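PDB 6GYE: nicotinamide-nucleotide adenylyltransferase NadR family / Ribosylnicotinamide kinase from Lactococcus lactis subsp. cremoris, which binds nicotinamide riboside and probably phosphorylates it to the mononucleotide, which its adenylyltransferase domain may then turn into NAD+. Local coordinates for residues E166-I171 / H178-V183; R198-S203 / H361-V366. One frame throughout, in Å; residues are numbered along the deposited sequence.

Contact 1 of 2, residues E166-I171 / H178-V183; sequences EHWTHI and HFSKVV. With SO4 (sulfate ion), chain D.
W168 meets F179 and S180 with the outer CZ3-CH2 bond of its six-membered ring. CZ3 of W168 lies 3.8 Å from the carbonyl O of F179, which sits at the ring edge, near its plane; Q165 supplies the hydrogen bond to that oxygen. The neighbouring CH2 of W168 packs on S180 CA at 3.8 Å. Among apolar contacts, CZ3 of W168 also touches F179 CB at 4.1 Å, and CG2 of I171 comes to 4.5 Å from F179 CD2, meeting that ring obliquely. The indole gets this far because CG of W168 stands anti to the backbone N (chi1 -172°), carrying the ring across from the 3-10 turn.

No hydrogen bond joins the two segments directly, but N252 serves both: its O takes W168 NE1 and its ND2 bonds S180 OG. Replacing W168 by an alanine removes the whole indole, which is likely to leave a gap against F179 and S180 and N252 O without its N-H partner.

CD2 of H178 lies over the centre of the F179 ring, 3.9 Å above its plane, while ND1 of H178 makes weak bonds to two oxygens of a sulfate also held by K65 and Y69.

Around this buried join, I160 of helix 151-162 covers I171, P25 and P164 lie on F179, and V256 of strand 255-259 touches S180 just ahead of strand 181-187.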
loop_
_atom_site.group_PDB
_atom_site.type_symbol
_atom_site.label_atom_id
_atom_site.label_comp_id
_atom_site.label_asym_id
_atom_site.label_seq_id
_atom_site.Cartn_x
_atom_site.Cartn_y
_atom_site.Cartn_z
ATOM N N GLU A 166 2.645 6.179 12.986
ATOM C CA GLU A 166 3.108 5.998 14.359
ATOM C C GLU A 166 3.526 4.567 14.679
ATOM O O GLU A 166 4.217 4.345 15.677
ATOM C CB GLU A 166 2.007 6.395 15.342
ATOM C CG GLU A 166 2.234 7.719 16.042
ATOM C CD GLU A 166 3.486 7.724 16.909
ATOM O OE1 GLU A 166 3.605 6.865 17.809
ATOM O OE2 GLU A 166 4.362 8.587 16.673
ATOM N N HIS A 167 3.070 3.585 13.911
ATOM C CA HIS A 167 3.310 2.182 14.229
ATOM C C HIS A 167 3.991 1.459 13.074
ATOM O O HIS A 167 4.006 0.224 13.013
ATOM C CB HIS A 167 1.986 1.534 14.640
ATOM C CG HIS A 167 1.317 2.248 15.782
ATOM N ND1 HIS A 167 1.706 2.074 17.093
ATOM C CD2 HIS A 167 0.324 3.174 15.809
ATOM C CE1 HIS A 167 0.961 2.834 17.882
ATOM N NE2 HIS A 167 0.118 3.517 17.128
ATOM N N TRP A 168 4.639 2.235 12.209
ATOM C CA TRP A 168 5.126 1.752 10.927
ATOM C C TRP A 168 6.017 0.523 11.059
ATOM O O TRP A 168 5.863 -0.447 10.304
ATOM C CB TRP A 168 5.877 2.891 10.254
ATOM C CG TRP A 168 6.279 2.643 8.876
ATOM C CD1 TRP A 168 7.526 2.288 8.414
ATOM C CD2 TRP A 168 5.418 2.704 7.738
ATOM N NE1 TRP A 168 7.487 2.150 7.030
ATOM C CE2 TRP A 168 6.206 2.400 6.596
ATOM C CE3 TRP A 168 4.056 2.997 7.572
ATOM C CZ2 TRP A 168 5.673 2.388 5.304
ATOM C CZ3 TRP A 168 3.525 2.978 6.292
ATOM C CH2 TRP A 168 4.335 2.682 5.173
ATOM N N THR A 169 6.989 0.560 11.980
ATOM C CA THR A 169 7.971 -0.518 12.016
ATOM C C THR A 169 7.348 -1.869 12.361
ATOM O O THR A 169 7.947 -2.901 12.061
ATOM C CB THR A 169 9.104 -0.206 13.002
ATOM O OG1 THR A 169 8.570 -0.035 14.317
ATOM C CG2 THR A 169 9.886 1.029 12.588
ATOM N N HIS A 170 6.152 -1.890 12.944
ATOM C CA HIS A 170 5.495 -3.141 13.292
ATOM C C HIS A 170 4.630 -3.702 12.182
ATOM O O HIS A 170 4.232 -4.866 12.274
ATOM C CB HIS A 170 4.650 -2.959 14.560
ATOM C CG HIS A 170 5.470 -2.608 15.760
ATOM N ND1 HIS A 170 4.973 -1.888 16.822
ATOM C CD2 HIS A 170 6.771 -2.846 16.045
ATOM C CE1 HIS A 170 5.929 -1.712 17.716
ATOM N NE2 HIS A 170 7.030 -2.286 17.269
ATOM N N ILE A 171 4.332 -2.909 11.152
ATOM C CA ILE A 171 3.571 -3.394 10.008
ATOM C C ILE A 171 4.440 -4.332 9.178
ATOM O O ILE A 171 5.594 -4.019 8.868
ATOM C CB ILE A 171 3.087 -2.218 9.149
ATOM C CG1 ILE A 171 2.343 -1.197 10.000
ATOM C CG2 ILE A 171 2.214 -2.719 7.991
ATOM C CD1 ILE A 171 1.946 0.045 9.204
ATOM N N HIS A 178 0.321 -0.110 1.081
ATOM C CA HIS A 178 -1.078 0.271 1.240
ATOM C C HIS A 178 -1.242 1.416 2.231
ATOM O O HIS A 178 -2.114 2.279 2.051
ATOM C CB HIS A 178 -1.895 -0.938 1.691
ATOM C CG HIS A 178 -3.344 -0.639 1.908
ATOM N ND1 HIS A 178 -4.266 -0.647 0.882
ATOM C CD2 HIS A 178 -4.033 -0.318 3.031
ATOM C CE1 HIS A 178 -5.460 -0.348 1.365
ATOM N NE2 HIS A 178 -5.345 -0.139 2.664
ATOM N N PHE A 179 -0.440 1.430 3.298
ATOM C CA PHE A 179 -0.616 2.414 4.368
ATOM C C PHE A 179 0.262 3.639 4.194
ATOM O O PHE A 179 0.267 4.518 5.062
ATOM C CB PHE A 179 -0.339 1.781 5.730
ATOM C CG PHE A 179 -1.382 0.801 6.153
ATOM C CD1 PHE A 179 -2.599 1.236 6.636
ATOM C CD2 PHE A 179 -1.161 -0.556 6.027
ATOM C CE1 PHE A 179 -3.571 0.325 7.008
ATOM C CE2 PHE A 179 -2.131 -1.468 6.394
ATOM C CZ PHE A 179 -3.330 -1.035 6.884
ATOM N N SER A 180 1.036 3.691 3.118
ATOM C CA SER A 180 1.996 4.765 2.943
ATOM C C SER A 180 1.285 6.078 2.636
ATOM O O SER A 180 0.280 6.106 1.922
ATOM C CB SER A 180 2.978 4.406 1.827
ATOM O OG SER A 180 3.943 5.415 1.748
ATOM N N LYS A 181 1.786 7.164 3.219
ATOM C CA LYS A 181 1.409 8.504 2.790
ATOM C C LYS A 181 2.245 8.919 1.580
ATOM O O LYS A 181 3.443 8.626 1.506
ATOM C CB LYS A 181 1.608 9.485 3.942
ATOM C CG LYS A 181 0.558 9.366 5.079
ATOM C CD LYS A 181 -0.713 10.058 4.715
ATOM C CE LYS A 181 -1.733 10.064 5.866
ATOM N NZ LYS A 181 -2.075 8.666 6.226
ATOM N N VAL A 182 1.628 9.633 0.645
ATOM C CA VAL A 182 2.282 9.971 -0.621
ATOM C C VAL A 182 2.071 11.459 -0.898
ATOM O O VAL A 182 0.929 11.929 -0.957
ATOM C CB VAL A 182 1.748 9.110 -1.783
ATOM C CG1 VAL A 182 2.392 9.502 -3.125
ATOM C CG2 VAL A 182 1.966 7.614 -1.505
ATOM N N VAL A 183 3.172 12.191 -1.064
ATOM C CA VAL A 183 3.176 13.606 -1.433
ATOM C C VAL A 183 3.782 13.724 -2.823
ATOM O O VAL A 183 4.922 13.297 -3.038
ATOM C CB VAL A 183 4.005 14.439 -0.441
ATOM C CG1 VAL A 183 3.993 15.914 -0.833
ATOM C CG2 VAL A 183 3.535 14.227 0.965
HETATM S S SO4 D . -2.391 -1.975 -2.158
HETATM O O1 SO4 D . -1.623 -2.802 -1.245
HETATM O O2 SO4 D . -1.974 -2.281 -3.528
HETATM O O3 SO4 D . -3.815 -2.255 -2.040
HETATM O O4 SO4 D . -2.178 -0.562 -1.848
#

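Contact 2 of 2, residues R198-S203 / H361-V366; sequences RRLARS and HAIDAV
L200 and I363 bring their CA atoms within 6.3 Å where the helical segments 198-203 and 361-366 cross at -45°, their axes 10.5 Å apart at closest approach. L200 carries most of the contact. Its CD2 methyl lies 3.7 Å from A362 CB and equally near the backbone N of I363, while CD1, the other branch, touches the same alanine methyl at 4.0 Å. A chi1 of -68°, with CG anti to the carbonyl carbon, places CG of the leucine toward the facing helix, where CD2 makes the closer approach. I363 answers with its CD1, which approaches L200 CD2 at 3.8 Å and spans to S203 CB at 4.1 Å, lying against residues one turn apart on the partner helix.

S203 offers its CB to this apolar patch and sends its hydroxyl back to its own helix: OG donates to R199 O over a short 2.5 Å, while the backbone N of S203 reaches the same oxygen from the opposite face of the carbonyl plane. Y359, near the start of helix 358-370, is hydrogen-bonded to OG as well.

Both helices rest on the same strands: L200 and V366 on F257, L200 and A362 on L298. Two helices side by side over one parallel sheet, the first following a glycine-rich loop that fits a Walker A pattern, are consistent with the P-loop NTPase fold of this family, in what is probably the kinase domain.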
loop_
_atom_site.group_PDB
_atom_site.type_symbol
_atom_site.label_atom_id
_atom_site.label_comp_id
_atom_site.label_asym_id
_atom_site.label_seq_id
_atom_site.Cartn_x
_atom_site.Cartn_y
_atom_site.Cartn_z
ATOM N N ARG A 198 13.696 17.265 -2.713
ATOM C CA ARG A 198 14.793 16.720 -1.921
ATOM C C ARG A 198 14.845 17.342 -0.536
ATOM O O ARG A 198 15.085 16.635 0.451
ATOM C CB ARG A 198 16.121 16.929 -2.643
ATOM C CG ARG A 198 16.171 16.237 -3.992
ATOM C CD ARG A 198 17.486 16.495 -4.707
ATOM N NE ARG A 198 17.611 15.646 -5.885
ATOM C CZ ARG A 198 18.577 15.754 -6.784
ATOM N NH1 ARG A 198 19.512 16.683 -6.649
ATOM N NH2 ARG A 198 18.600 14.933 -7.818
ATOM N N ARG A 199 14.610 18.657 -0.435
ATOM C CA ARG A 199 14.618 19.290 0.879
ATOM C C ARG A 199 13.436 18.811 1.719
ATOM O O ARG A 199 13.602 18.504 2.909
ATOM C CB ARG A 199 14.628 20.808 0.738
ATOM C CG ARG A 199 15.857 21.264 -0.007
ATOM C CD ARG A 199 16.648 22.311 0.684
ATOM N NE ARG A 199 16.362 23.664 0.235
ATOM C CZ ARG A 199 17.276 24.485 -0.273
ATOM N NH1 ARG A 199 18.539 24.083 -0.402
ATOM N NH2 ARG A 199 16.929 25.712 -0.628
ATOM N N LEU A 200 12.241 18.709 1.125
ATOM C CA LEU A 200 11.103 18.207 1.899
ATOM C C LEU A 200 11.373 16.794 2.411
ATOM O O LEU A 200 11.235 16.526 3.607
ATOM C CB LEU A 200 9.817 18.243 1.071
ATOM C CG LEU A 200 9.245 19.616 0.699
ATOM C CD1 LEU A 200 8.101 19.450 -0.285
ATOM C CD2 LEU A 200 8.784 20.394 1.933
ATOM N N ALA A 201 11.790 15.886 1.517
ATOM C CA ALA A 201 12.049 14.494 1.900
ATOM C C ALA A 201 13.175 14.395 2.921
ATOM O O ALA A 201 13.048 13.713 3.948
ATOM C CB ALA A 201 12.394 13.650 0.664
ATOM N N ARG A 202 14.294 15.067 2.655
ATOM C CA ARG A 202 15.410 14.950 3.584
ATOM C C ARG A 202 15.054 15.539 4.944
ATOM O O ARG A 202 15.597 15.104 5.962
ATOM C CB ARG A 202 16.670 15.582 2.982
ATOM C CG ARG A 202 17.311 14.667 1.914
ATOM C CD ARG A 202 18.264 15.391 0.982
ATOM N NE ARG A 202 18.920 14.453 0.078
ATOM C CZ ARG A 202 19.548 14.784 -1.047
ATOM N NH1 ARG A 202 19.619 16.052 -1.454
ATOM N NH2 ARG A 202 20.113 13.831 -1.766
ATOM N N SER A 203 14.103 16.479 4.995
ATOM C CA SER A 203 13.725 17.062 6.286
ATOM C C SER A 203 13.198 16.007 7.246
ATOM O O SER A 203 13.318 16.166 8.464
ATOM C CB SER A 203 12.665 18.147 6.099
ATOM O OG SER A 203 13.159 19.214 5.308
ATOM N N HIS A 361 6.025 27.016 3.455
ATOM C CA HIS A 361 4.640 26.684 3.124
ATOM C C HIS A 361 4.466 25.185 2.920
ATOM O O HIS A 361 3.544 24.576 3.471
ATOM C CB HIS A 361 4.208 27.446 1.871
ATOM C CG HIS A 361 2.733 27.394 1.610
ATOM N ND1 HIS A 361 2.117 28.156 0.635
ATOM C CD2 HIS A 361 1.745 26.689 2.214
ATOM C CE1 HIS A 361 0.821 27.912 0.644
ATOM N NE2 HIS A 361 0.566 27.030 1.596
ATOM N N ALA A 362 5.356 24.573 2.135
ATOM C CA ALA A 362 5.214 23.162 1.785
ATOM C C ALA A 362 5.414 22.251 2.994
ATOM O O ALA A 362 4.675 21.277 3.164
ATOM C CB ALA A 362 6.204 22.797 0.672
ATOM N N ILE A 363 6.438 22.512 3.813
ATOM C CA ILE A 363 6.693 21.617 4.939
ATOM C C ILE A 363 5.560 21.725 5.958
ATOM O O ILE A 363 5.201 20.737 6.604
ATOM C CB ILE A 363 8.088 21.891 5.555
ATOM C CG1 ILE A 363 8.541 20.703 6.392
ATOM C CG2 ILE A 363 8.116 23.201 6.407
ATOM C CD1 ILE A 363 8.847 19.441 5.582
ATOM N N ASP A 364 4.941 22.901 6.077
ATOM C CA ASP A 364 3.738 23.020 6.895
ATOM C C ASP A 364 2.576 22.240 6.286
ATOM O O ASP A 364 1.804 21.594 7.011
ATOM C CB ASP A 364 3.366 24.492 7.079
ATOM C CG ASP A 364 2.331 24.703 8.181
ATOM O OD1 ASP A 364 2.520 24.146 9.289
ATOM O OD2 ASP A 364 1.347 25.449 7.948
ATOM N N ALA A 365 2.427 22.288 4.960
ATOM C CA ALA A 365 1.379 21.496 4.333
ATOM C C ALA A 365 1.639 20.015 4.553
ATOM O O ALA A 365 0.706 19.252 4.824
ATOM C CB ALA A 365 1.262 21.826 2.843
ATOM N N VAL A 366 2.910 19.600 4.501
ATOM C CA VAL A 366 3.256 18.216 4.833
ATOM C C VAL A 366 2.800 17.881 6.246
ATOM O O VAL A 366 2.177 16.837 6.490
ATOM C CB VAL A 366 4.765 17.977 4.651
ATOM C CG1 VAL A 366 5.176 16.608 5.207
ATOM C CG2 VAL A 366 5.129 18.050 3.157
#

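How the contacts relate
Strand 181-187 ties the two contacts together: contact 1 touches the chain just before it, at F179 and S180, and from the strand the chain runs through the probable P-loop into helix 193-203, which carries contact 2. Their centres are 18 Å apart and their nearest atoms about 5 Å, without touching. The bridge between them is hydrophobic, since V183 packs on F257 and L298, the residues on which L200 also rests. In contact 1 the side chain of S180 is about 7 Å from the bound nicotinamide riboside, and V182 touches L258 of its pocket. Contact 2 instead layers the C-terminal helix 358-370 beside helix 193-203 on that sheet.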